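Local coordinates for protein tRNA threonylcarbamoyladenosine dehydratase (Escherichia coli, PDB 4D79) that catalyses the ATP-dependent dehydration of threonylcarbamoyladenosine at position 37 of tRNAs to its cyclic form, and can accept sulfur from the cysteine desulfurase CsdA in vitro, at residues B[31-37]-B[122-128]; B[157-163]-B[205-211]; B[164-170]-B[199-205]. All coordinates share one frame; numbering follows the deposited sequence. Where two conformers were deposited one is given.

Contact 1: B[31-37]-B[122-128]. With ATP (adenosine-5'-triphosphate), chain K.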
loop_
_atom_site.group_PDB
_atom_site.type_symbol
_atom_site.label_atom_id
_atom_site.label_comp_id
_atom_site.label_asym_id
_atom_site.label_seq_id
_atom_site.Cartn_x
_atom_site.Cartn_y
_atom_site.Cartn_z
ATOM N N ALA B 31 15.887 14.665 5.998
ATOM C CA ALA B 31 15.717 14.556 4.552
ATOM C C ALA B 31 14.595 15.450 4.070
ATOM O O ALA B 31 13.655 15.768 4.797
ATOM C CB ALA B 31 15.440 13.117 4.131
ATOM N N HIS B 32 14.706 15.861 2.823
ATOM C CA HIS B 32 13.659 16.620 2.158
ATOM C C HIS B 32 13.382 15.886 0.856
ATOM O O HIS B 32 14.237 15.872 -0.039
ATOM C CB HIS B 32 14.078 18.082 1.913
ATOM C CG HIS B 32 12.944 18.945 1.445
ATOM N ND1 HIS B 32 13.063 20.307 1.237
ATOM C CD2 HIS B 32 11.661 18.624 1.133
ATOM C CE1 HIS B 32 11.897 20.788 0.830
ATOM N NE2 HIS B 32 11.025 19.785 0.768
ATOM N N ILE B 33 12.203 15.269 0.749
ATOM C CA ILE B 33 11.847 14.475 -0.422
ATOM C C ILE B 33 10.670 15.121 -1.138
ATOM O O ILE B 33 9.738 15.632 -0.510
ATOM C CB ILE B 33 11.575 13.009 -0.032
ATOM C CG1 ILE B 33 12.897 12.410 0.454
ATOM C CG2 ILE B 33 10.985 12.214 -1.224
ATOM C CD1 ILE B 33 12.843 10.977 0.866
ATOM N N CYS B 34 10.769 15.158 -2.457
ATOM C CA CYS B 34 9.776 15.759 -3.327
ATOM C C CYS B 34 8.994 14.646 -3.999
ATOM O O CYS B 34 9.593 13.739 -4.587
ATOM C CB CYS B 34 10.473 16.649 -4.366
ATOM S SG CYS B 34 9.355 17.525 -5.449
ATOM N N VAL B 35 7.670 14.709 -3.908
ATOM C CA VAL B 35 6.779 13.805 -4.644
ATOM C C VAL B 35 6.099 14.628 -5.722
ATOM O O VAL B 35 5.441 15.637 -5.435
ATOM C CB VAL B 35 5.754 13.117 -3.735
ATOM C CG1 VAL B 35 4.953 12.132 -4.526
ATOM C CG2 VAL B 35 6.480 12.445 -2.589
ATOM N N VAL B 36 6.303 14.233 -6.967
ATOM C CA VAL B 36 5.727 14.943 -8.103
ATOM C C VAL B 36 4.585 14.088 -8.624
ATOM O O VAL B 36 4.799 12.981 -9.137
ATOM C CB VAL B 36 6.740 15.238 -9.220
ATOM C CG1 VAL B 36 6.099 16.144 -10.255
ATOM C CG2 VAL B 36 7.997 15.885 -8.701
ATOM N N GLY B 37 3.380 14.620 -8.525
ATOM C CA GLY B 37 2.196 13.858 -8.883
ATOM C C GLY B 37 1.605 13.150 -7.674
ATOM O O GLY B 37 2.163 12.170 -7.190
ATOM N N TYR B 122 16.743 18.575 -3.123
ATOM C CA TYR B 122 16.047 17.456 -2.485
ATOM C C TYR B 122 16.997 16.309 -2.197
ATOM O O TYR B 122 17.893 16.020 -2.994
ATOM C CB TYR B 122 14.921 16.978 -3.381
ATOM C CG TYR B 122 13.870 18.033 -3.572
ATOM C CD1 TYR B 122 13.106 18.478 -2.503
ATOM C CD2 TYR B 122 13.628 18.572 -4.816
ATOM C CE1 TYR B 122 12.161 19.453 -2.664
ATOM C CE2 TYR B 122 12.665 19.545 -4.993
ATOM C CZ TYR B 122 11.942 19.981 -3.924
ATOM O OH TYR B 122 10.988 20.947 -4.110
ATOM N N SER B 123 16.762 15.624 -1.072
ATOM C CA SER B 123 17.410 14.339 -0.823
ATOM C C SER B 123 17.009 13.282 -1.848
ATOM O O SER B 123 17.791 12.376 -2.142
ATOM C CB SER B 123 17.054 13.810 0.566
ATOM O OG SER B 123 17.148 14.814 1.550
ATOM N N TYR B 124 15.781 13.341 -2.350
ATOM C CA TYR B 124 15.274 12.370 -3.303
ATOM C C TYR B 124 14.061 12.975 -3.988
ATOM O O TYR B 124 13.299 13.722 -3.374
ATOM C CB TYR B 124 14.862 11.032 -2.631
ATOM C CG TYR B 124 15.528 9.828 -3.281
ATOM C CD1 TYR B 124 15.003 9.242 -4.447
ATOM C CD2 TYR B 124 16.670 9.292 -2.747
ATOM C CE1 TYR B 124 15.637 8.160 -5.037
ATOM C CE2 TYR B 124 17.309 8.237 -3.327
ATOM C CZ TYR B 124 16.777 7.656 -4.459
ATOM O OH TYR B 124 17.470 6.624 -5.019
ATOM N N VAL B 125 13.845 12.583 -5.238
ATOM C CA VAL B 125 12.637 12.931 -5.981
ATOM C C VAL B 125 11.902 11.640 -6.341
ATOM O O VAL B 125 12.498 10.710 -6.883
ATOM C CB VAL B 125 12.960 13.757 -7.243
ATOM C CG1 VAL B 125 11.682 14.071 -8.029
ATOM C CG2 VAL B 125 13.676 15.077 -6.844
ATOM N N ILE B 126 10.617 11.591 -6.042
ATOM C CA ILE B 126 9.749 10.477 -6.408
ATOM C C ILE B 126 8.828 10.966 -7.526
ATOM O O ILE B 126 8.006 11.882 -7.349
ATOM C CB ILE B 126 8.963 9.936 -5.207
ATOM C CG1 ILE B 126 9.936 9.407 -4.142
ATOM C CG2 ILE B 126 7.988 8.840 -5.661
ATOM C CD1 ILE B 126 9.290 8.903 -2.930
ATOM N N ASP B 127 9.027 10.416 -8.696
ATOM C CA ASP B 127 8.304 10.846 -9.878
ATOM C C ASP B 127 7.096 9.943 -10.058
ATOM O O ASP B 127 7.234 8.769 -10.423
ATOM C CB ASP B 127 9.188 10.817 -11.107
ATOM C CG ASP B 127 8.386 10.779 -12.368
ATOM O OD1 ASP B 127 7.335 11.440 -12.376
ATOM O OD2 ASP B 127 8.796 10.128 -13.345
ATOM N N ALA B 128 5.915 10.508 -9.827
ATOM C CA ALA B 128 4.647 9.790 -9.938
ATOM C C ALA B 128 3.732 10.496 -10.929
ATOM O O ALA B 128 2.506 10.537 -10.760
ATOM C CB ALA B 128 3.995 9.656 -8.566
HETATM P PG ATP K . -7.623 11.326 -13.917
HETATM O O1G ATP K . -8.829 10.496 -14.289
HETATM O O2G ATP K . -7.938 12.556 -13.099
HETATM O O3G ATP K . -6.648 11.531 -15.052
HETATM P PB ATP K . -5.398 10.740 -12.255
HETATM O O1B ATP K . -4.493 11.290 -13.335
HETATM O O2B ATP K . -5.574 11.445 -10.921
HETATM O O3B ATP K . -6.838 10.380 -12.882
HETATM P PA ATP K . -3.394 8.849 -11.667
HETATM O O1A ATP K . -2.819 8.553 -13.048
HETATM O O2A ATP K . -3.441 7.745 -10.644
HETATM O O3A ATP K . -4.925 9.248 -11.910
HETATM O "O5'" ATP K . -2.701 10.168 -11.015
HETATM C "C5'" ATP K . -1.652 10.931 -11.643
HETATM C "C4'" ATP K . -1.279 12.248 -10.948
HETATM O "O4'" ATP K . -0.063 12.855 -11.489
HETATM C "C3'" ATP K . -2.370 13.303 -11.086
HETATM O "O3'" ATP K . -2.802 13.795 -9.807
HETATM C "C2'" ATP K . -1.712 14.413 -11.884
HETATM O "O2'" ATP K . -2.231 15.694 -11.559
HETATM C "C1'" ATP K . -0.236 14.296 -11.543
HETATM N N9 ATP K . 0.598 15.073 -12.514
HETATM C C8 ATP K . 0.481 14.939 -13.860
HETATM N N7 ATP K . 1.327 15.760 -14.536
HETATM C C5 ATP K . 2.003 16.449 -13.613
HETATM C C6 ATP K . 3.059 17.466 -13.681
HETATM N N6 ATP K . 3.486 17.878 -14.877
HETATM N N1 ATP K . 3.548 17.981 -12.551
HETATM C C2 ATP K . 3.085 17.579 -11.345
HETATM N N3 ATP K . 2.116 16.647 -11.205
HETATM C C4 ATP K . 1.534 16.029 -12.282
HETATM O O HOH W 1 0.544 9.869 -8.789
#
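With its ring anti to the carbonyl carbon (chi1 -64°), Tyr122 lies under Cys34, while the His32 imidazole, anti to its own backbone N (chi1 -170°), swings over to meet the tyrosine rim. Cys34 CB sits almost exactly above the middle of the Tyr122 ring, 3.4 Å from its centroid, a CH-pi contact; SG lies over the same face at 4.2 Å from that centroid, a sulfur-aromatic contact. Cysteine suits the place because its short side chain lets CB and SG both approach one face of the ring. His32 and Tyr122 form a T-shaped pair with planes 84° apart: the tyrosine presents its edge, CE1 coming 3.6 Å from His32 NE2 over the imidazole face. NE2 itself is hydrogen-bonded to Thr58 on the neighbouring strand 56-60, which helps to fix the ring's rotation.

The two strands, 32-36 and 124-127, run parallel at the centre of the Rossmann-type sheet of the ThiF/MoeB fold. Their ladder alternates Cys34 N to Tyr124 O, Ile126 N to Cys34 O, Val36 N to Ile126 O and Ala128 N to Val36 O. Before the strands pair fully, Ser123 takes over: its OG accepts from His32 N at 2.9 Å, and its own N donates to His32 O, so a short hydroxyl does the work of a backbone carbonyl. On the side of the sheet opposite Cys34, Ile33 CG2 packs on Ile126 CD1 at 4.1 Å, branched side chains that favour extended backbone. At the C-terminal ends the pair opens onto the nucleotide. Gly37, with positive phi, has no room for a CB beside Ala128 O, and Val36 CG1 touches C2 of the ATP adenine at 3.5 Å. One water donates to Ala128 O at 2.9 Å and more weakly to Gly37 O.

Contact 2: B[157-163]-B[205-211]. With K (potassium ion), chain I; NA (sodium ion), chain J.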
loop_
_atom_site.group_PDB
_atom_site.type_symbol
_atom_site.label_atom_id
_atom_site.label_comp_id
_atom_site.label_asym_id
_atom_site.label_seq_id
_atom_site.Cartn_x
_atom_site.Cartn_y
_atom_site.Cartn_z
ATOM N N GLY B 157 -4.064 -0.977 -15.204
ATOM C CA GLY B 157 -4.151 -2.222 -15.943
ATOM C C GLY B 157 -3.409 -3.372 -15.322
ATOM O O GLY B 157 -2.977 -4.276 -16.034
ATOM N N GLN B 158 -3.224 -3.355 -13.997
ATOM C CA GLN B 158 -2.475 -4.391 -13.312
ATOM C C GLN B 158 -3.210 -4.763 -12.031
ATOM O O GLN B 158 -3.779 -3.889 -11.363
ATOM C CB GLN B 158 -1.037 -3.910 -13.052
ATOM C CG GLN B 158 -0.292 -3.934 -14.393
ATOM C CD GLN B 158 0.934 -3.221 -14.382
ATOM O OE1 GLN B 158 1.971 -3.804 -14.650
ATOM N NE2 GLN B 158 0.879 -1.928 -14.071
ATOM N N ILE B 159 -3.219 -6.055 -11.707
ATOM C CA ILE B 159 -3.940 -6.550 -10.532
ATOM C C ILE B 159 -3.054 -7.228 -9.502
ATOM O O ILE B 159 -3.533 -7.479 -8.385
ATOM C CB ILE B 159 -5.074 -7.520 -10.928
ATOM C CG1 ILE B 159 -4.526 -8.850 -11.452
ATOM C CG2 ILE B 159 -5.981 -6.873 -11.955
ATOM C CD1 ILE B 159 -5.614 -9.955 -11.594
ATOM N N ASP B 160 -1.799 -7.547 -9.816
ATOM C CA ASP B 160 -0.966 -8.364 -8.935
ATOM C C ASP B 160 0.172 -7.571 -8.270
ATOM O O ASP B 160 1.227 -7.366 -8.889
ATOM C CB ASP B 160 -0.400 -9.533 -9.737
ATOM C CG ASP B 160 0.384 -10.508 -8.888
ATOM O OD1 ASP B 160 0.544 -10.305 -7.658
ATOM O OD2 ASP B 160 0.853 -11.493 -9.485
ATOM N N PRO B 161 0.040 -7.175 -6.990
ATOM C CA PRO B 161 1.118 -6.401 -6.338
ATOM C C PRO B 161 2.414 -7.167 -6.158
ATOM O O PRO B 161 3.458 -6.527 -5.982
ATOM C CB PRO B 161 0.516 -6.003 -4.971
ATOM C CG PRO B 161 -0.959 -6.301 -5.084
ATOM C CD PRO B 161 -1.123 -7.369 -6.103
ATOM N N THR B 162 2.412 -8.506 -6.227
ATOM C CA THR B 162 3.657 -9.223 -5.972
ATOM C C THR B 162 4.607 -9.230 -7.158
ATOM O O THR B 162 5.716 -9.748 -7.025
ATOM C CB THR B 162 3.386 -10.688 -5.579
ATOM O OG1 THR B 162 2.850 -11.396 -6.717
ATOM C CG2 THR B 162 2.427 -10.766 -4.452
ATOM N N GLN B 163 4.219 -8.688 -8.303
ATOM C CA GLN B 163 5.111 -8.631 -9.462
ATOM C C GLN B 163 5.782 -7.269 -9.643
ATOM O O GLN B 163 6.559 -7.098 -10.589
ATOM C CB GLN B 163 4.343 -9.020 -10.724
ATOM C CG GLN B 163 3.992 -10.498 -10.790
ATOM C CD GLN B 163 3.444 -10.925 -12.123
ATOM O OE1 GLN B 163 4.118 -10.849 -13.162
ATOM N NE2 GLN B 163 2.193 -11.370 -12.111
ATOM N N PHE B 205 8.173 -0.834 -11.868
ATOM C CA PHE B 205 7.294 -1.401 -12.882
ATOM C C PHE B 205 6.842 -2.768 -12.391
ATOM O O PHE B 205 7.228 -3.212 -11.315
ATOM C CB PHE B 205 8.016 -1.523 -14.237
ATOM C CG PHE B 205 8.893 -2.722 -14.311
ATOM C CD1 PHE B 205 10.039 -2.793 -13.549
ATOM C CD2 PHE B 205 8.567 -3.796 -15.114
ATOM C CE1 PHE B 205 10.847 -3.937 -13.561
ATOM C CE2 PHE B 205 9.379 -4.933 -15.134
ATOM C CZ PHE B 205 10.505 -5.004 -14.359
ATOM N N SER B 206 5.995 -3.426 -13.182
ATOM C CA SER B 206 5.550 -4.773 -12.880
ATOM C C SER B 206 5.721 -5.699 -14.075
ATOM O O SER B 206 5.506 -5.295 -15.217
ATOM C CB SER B 206 4.121 -4.744 -12.404
ATOM O OG SER B 206 3.635 -6.065 -12.310
ATOM N N THR B 207 6.136 -6.939 -13.811
ATOM C CA THR B 207 6.260 -7.934 -14.869
ATOM C C THR B 207 4.916 -8.455 -15.335
ATOM O O THR B 207 4.883 -9.195 -16.312
ATOM C CB THR B 207 7.091 -9.134 -14.427
ATOM O OG1 THR B 207 6.607 -9.630 -13.175
ATOM C CG2 THR B 207 8.567 -8.726 -14.280
ATOM N N GLU B 208 3.835 -8.094 -14.654
ATOM C CA GLU B 208 2.506 -8.568 -15.022
ATOM C C GLU B 208 2.087 -8.011 -16.386
ATOM O O GLU B 208 2.291 -6.830 -16.684
ATOM C CB GLU B 208 1.510 -8.130 -13.936
ATOM C CG GLU B 208 0.068 -8.533 -14.192
ATOM C CD GLU B 208 -0.899 -7.882 -13.209
ATOM O OE1 GLU B 208 -0.449 -7.249 -12.221
ATOM O OE2 GLU B 208 -2.110 -7.935 -13.487
ATOM N N ALA B 209 1.463 -8.858 -17.199
ATOM C CA ALA B 209 0.939 -8.413 -18.484
ATOM C C ALA B 209 -0.250 -7.483 -18.263
ATOM O O ALA B 209 -1.061 -7.698 -17.367
ATOM C CB ALA B 209 0.522 -9.614 -19.329
ATOM N N LEU B 210 -0.380 -6.475 -19.113
ATOM C CA LEU B 210 -1.440 -5.489 -18.943
ATOM C C LEU B 210 -2.809 -6.096 -19.170
ATOM O O LEU B 210 -3.011 -6.925 -20.071
ATOM C CB LEU B 210 -1.260 -4.317 -19.907
ATOM C CG LEU B 210 -0.756 -2.996 -19.359
ATOM C CD1 LEU B 210 0.495 -3.222 -18.552
ATOM C CD2 LEU B 210 -0.521 -2.066 -20.521
ATOM N N VAL B 211 -3.749 -5.626 -18.354
ATOM C CA VAL B 211 -5.161 -5.974 -18.400
ATOM C C VAL B 211 -5.858 -4.784 -19.035
ATOM O O VAL B 211 -5.921 -3.702 -18.431
ATOM C CB VAL B 211 -5.715 -6.248 -16.994
ATOM C CG1 VAL B 211 -7.194 -6.618 -17.073
ATOM C CG2 VAL B 211 -4.912 -7.344 -16.308
HETATM K K K I . 3.518 -4.513 -16.368
HETATM NA NA NA J . 7.237 -9.264 -5.346
HETATM O O HOH W 2 1.337 -5.813 -11.151
HETATM O O HOH W 3 6.466 -6.883 -5.515
HETATM O O HOH W 4 4.447 -1.895 -15.248
HETATM O O HOH W 5 8.639 -8.493 -7.089
HETATM O O HOH W 6 5.752 -8.673 -3.349
HETATM O O HOH W 7 7.048 -11.576 -4.398
#
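The carboxylate of Glu208 receives two successive backbone amides: Ile159 N comes to the syn lone pair of OE2 at 2.8 Å, whereas Asp160 N meets OE1 from above the plane, 39° out of it. Water 2 also donates to OE1, linking it to Asp160 O and Ser206 OG. Gln163, its CG anti to the carbonyl carbon and the chain extended beyond it, carries an amide across to Thr207, turned 32° from this carboxylate. In the plane of that amide, OE1 takes the Thr207 hydroxyl on a lone pair, OG1 to OE1 2.8 Å, and NE2 donates to Asp160 OD2 at 3.0 Å with an N-H...O angle of 175°. Glutamine suits the place because one end accepts while the other donates.

The loop 157-163 is drawn against the end of strand 202-206 round a potassium ion. Gln158 OE1 (2.4 Å), Ser206 O (2.4 Å) and Glu208 O bind it, together with Gln174 O and a water, the neutral oxygens expected of such a site. Gln158 NE2 is held by Gly154 O, which orients the amide so that OE1 faces the metal. Asp160 OD1 accepts from Thr162 N in an Asx turn, and Ser206 OG from Glu208 N in an ST turn. Shortening Gln163 to an alanine is likely to leave the Thr207 hydroxyl and Asp160 OD2 without these partners and to open a gap beside Glu208 CB. Thr162 O binds a sodium ion shared with Thr162 of the second subunit. At the loop's other end, Val211 N donates to Gly157 O at 2.8 Å.

Contact 3: B[164-170]-B[199-205]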
loop_
_atom_site.group_PDB
_atom_site.type_symbol
_atom_site.label_atom_id
_atom_site.label_comp_id
_atom_site.label_asym_id
_atom_site.label_seq_id
_atom_site.Cartn_x
_atom_site.Cartn_y
_atom_site.Cartn_z
ATOM N N ILE B 164 5.579 -6.337 -8.713
ATOM C CA ILE B 164 6.198 -5.013 -8.777
ATOM C C ILE B 164 7.660 -5.119 -8.370
ATOM O O ILE B 164 8.003 -5.799 -7.408
ATOM C CB ILE B 164 5.419 -4.033 -7.876
ATOM C CG1 ILE B 164 3.965 -3.975 -8.319
ATOM C CG2 ILE B 164 6.087 -2.662 -7.795
ATOM C CD1 ILE B 164 3.019 -3.276 -7.353
ATOM N N GLN B 165 8.525 -4.431 -9.094
ATOM C CA GLN B 165 9.952 -4.464 -8.824
ATOM C C GLN B 165 10.572 -3.186 -9.387
ATOM O O GLN B 165 9.896 -2.348 -9.992
ATOM C CB GLN B 165 10.595 -5.736 -9.379
ATOM C CG GLN B 165 10.145 -6.101 -10.739
ATOM C CD GLN B 165 10.550 -7.505 -11.131
ATOM O OE1 GLN B 165 11.717 -7.773 -11.378
ATOM N NE2 GLN B 165 9.585 -8.420 -11.139
ATOM N N VAL B 166 11.875 -3.039 -9.170
ATOM C CA VAL B 166 12.633 -1.856 -9.566
ATOM C C VAL B 166 13.730 -2.290 -10.525
ATOM O O VAL B 166 14.495 -3.212 -10.220
ATOM C CB VAL B 166 13.252 -1.131 -8.349
ATOM C CG1 VAL B 166 13.881 0.192 -8.789
ATOM C CG2 VAL B 166 12.218 -0.883 -7.274
ATOM N N THR B 167 13.837 -1.600 -11.661
ATOM C CA THR B 167 14.904 -1.873 -12.604
ATOM C C THR B 167 15.240 -0.578 -13.357
ATOM O O THR B 167 14.603 0.469 -13.188
ATOM C CB THR B 167 14.490 -3.015 -13.559
ATOM O OG1 THR B 167 15.638 -3.560 -14.218
ATOM C CG2 THR B 167 13.514 -2.542 -14.595
ATOM N N ASP B 168 16.252 -0.658 -14.200
ATOM C CA ASP B 168 16.595 0.490 -15.020
ATOM C C ASP B 168 15.483 0.740 -16.025
ATOM O O ASP B 168 14.924 -0.202 -16.600
ATOM C CB ASP B 168 17.897 0.261 -15.757
ATOM C CG ASP B 168 18.365 1.503 -16.488
ATOM O OD1 ASP B 168 19.045 2.338 -15.843
ATOM O OD2 ASP B 168 18.043 1.669 -17.692
ATOM N N LEU B 169 15.179 2.023 -16.235
ATOM C CA LEU B 169 14.076 2.421 -17.113
ATOM C C LEU B 169 14.185 1.780 -18.483
ATOM O O LEU B 169 13.158 1.490 -19.107
ATOM C CB LEU B 169 14.018 3.953 -17.222
ATOM C CG LEU B 169 12.978 4.550 -18.194
ATOM C CD1 LEU B 169 11.548 4.119 -17.814
ATOM C CD2 LEU B 169 13.116 6.109 -18.242
ATOM N N ALA B 170 15.408 1.517 -18.953
ATOM C CA ALA B 170 15.593 0.876 -20.251
ATOM C C ALA B 170 15.044 -0.541 -20.318
ATOM O O ALA B 170 14.832 -1.046 -21.435
ATOM C CB ALA B 170 17.068 0.805 -20.622
ATOM N N LEU B 199 19.717 3.463 -19.108
ATOM C CA LEU B 199 19.501 4.898 -19.074
ATOM C C LEU B 199 19.991 5.556 -17.788
ATOM O O LEU B 199 20.058 6.792 -17.726
ATOM C CB LEU B 199 18.017 5.196 -19.249
ATOM C CG LEU B 199 17.478 4.974 -20.659
ATOM C CD1 LEU B 199 15.929 4.958 -20.698
ATOM C CD2 LEU B 199 18.033 6.026 -21.640
ATOM N N GLY B 200 20.348 4.778 -16.774
ATOM C CA GLY B 200 20.728 5.359 -15.499
ATOM C C GLY B 200 19.560 6.000 -14.788
ATOM O O GLY B 200 19.721 7.045 -14.154
ATOM N N VAL B 201 18.373 5.423 -14.910
ATOM C CA VAL B 201 17.177 5.911 -14.229
ATOM C C VAL B 201 16.468 4.704 -13.603
ATOM O O VAL B 201 16.129 3.748 -14.305
ATOM C CB VAL B 201 16.222 6.649 -15.187
ATOM C CG1 VAL B 201 14.981 7.115 -14.442
ATOM C CG2 VAL B 201 16.897 7.866 -15.880
ATOM N N ASP B 202 16.193 4.768 -12.303
ATOM C CA ASP B 202 15.565 3.662 -11.580
ATOM C C ASP B 202 14.061 3.774 -11.750
ATOM O O ASP B 202 13.492 4.843 -11.523
ATOM C CB ASP B 202 15.861 3.646 -10.074
ATOM C CG ASP B 202 17.320 3.426 -9.734
ATOM O OD1 ASP B 202 18.083 2.949 -10.597
ATOM O OD2 ASP B 202 17.712 3.712 -8.558
ATOM N N CYS B 203 13.410 2.662 -12.098
ATOM C CA CYS B 203 11.999 2.689 -12.462
ATOM C C CYS B 203 11.230 1.553 -11.779
ATOM O O CYS B 203 11.602 0.384 -11.902
ATOM C CB CYS B 203 11.827 2.577 -13.968
ATOM S SG CYS B 203 10.100 2.842 -14.467
ATOM N N VAL B 204 10.142 1.903 -11.093
ATOM C CA VAL B 204 9.232 0.906 -10.545
ATOM C C VAL B 204 8.270 0.465 -11.652
ATOM O O VAL B 204 7.632 1.296 -12.308
ATOM C CB VAL B 204 8.446 1.471 -9.356
ATOM C CG1 VAL B 204 7.521 0.362 -8.759
ATOM C CG2 VAL B 204 9.383 2.064 -8.278
ATOM N N PHE B 205 8.173 -0.834 -11.868
ATOM C CA PHE B 205 7.294 -1.401 -12.882
ATOM C C PHE B 205 6.842 -2.768 -12.391
ATOM O O PHE B 205 7.228 -3.212 -11.315
ATOM C CB PHE B 205 8.016 -1.523 -14.237
ATOM C CG PHE B 205 8.893 -2.722 -14.311
ATOM C CD1 PHE B 205 10.039 -2.793 -13.549
ATOM C CD2 PHE B 205 8.567 -3.796 -15.114
ATOM C CE1 PHE B 205 10.847 -3.937 -13.561
ATOM C CE2 PHE B 205 9.379 -4.933 -15.134
ATOM C CZ PHE B 205 10.505 -5.004 -14.359
HETATM O O HOH W 8 19.399 2.233 -13.198
#
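Phe205 and Gln165 face the same side of an antiparallel beta ladder, and the aliphatic part of the glutamine reaches the CE1-CZ side of the phenyl ring, CG 3.6 Å from CE1, with the amide turned 45° to the ring. Strands 164-168 and 202-206 form this antiparallel edge of the mixed sheet in the ThiF fold, strand 164-168 being outermost within the chain. Gln165 and Phe205 are a hydrogen-bonded pair, as are Thr167 and Cys203; Val166 and Val204 make a non-hydrogen-bonded pair between them. On the valine side, Ile164 CG2 presses on Val204 CG1 at 3.5 Å, tighter than usual for carbons. Helix 242-266 covers this side, where Ile164 packs on it, so beta-branched residues suit both strand and cover.

Past the ladder, Leu169 puts CG anti to its backbone N (chi1 176°), which carries CD1 to Cys203 SG and lets CG and CD2 lie across the CD1 methyl of Leu199. Leu181 and Leu185 of helix 176-189 complete this apolar cluster. Leu169 N donates a hydrogen bond to Val201 O. The carboxylate of Asp168 gathers the turn at 199-201: OD2 receives Leu199 N at 2.8 Å on its syn side, 20° out of plane, and also Ala170 N from above the plane, an Asx turn. An aspartate fits because its short arm reaches several amides at once. Asp202 OD2 is hydrogen-bonded to His255 NE2. Asp168 OD1 takes Val201 N at 3.3 Å and, weakly, Gly200 N, while a water donates to Asp168 OD1 at 2.7 Å and to Asp202 OD1 at 3.0 Å.

The three contacts follow one sheet from its nucleotide-binding centre to its far edge. Contact 1 joins two central strands and carries Val36, Gly37 and Ala128 of the ATP pocket; strand 149-152 separates it from contact 3, with centres about 16 Å apart and nearest atoms about 5 Å apart. Contacts 2 and 3 share Phe205 and strand 202-206, and touch where Thr207 CG2 lies 3.3 Å from Gln165 NE2; along the chain contact 3 is nested within the loop that contact 2 closes. The potassium site of contact 2 stands apart from the nucleotide: the Gln158 side chain is about 11 Å from ATP, and the centres of contacts 1 and 2 are about 24 Å apart.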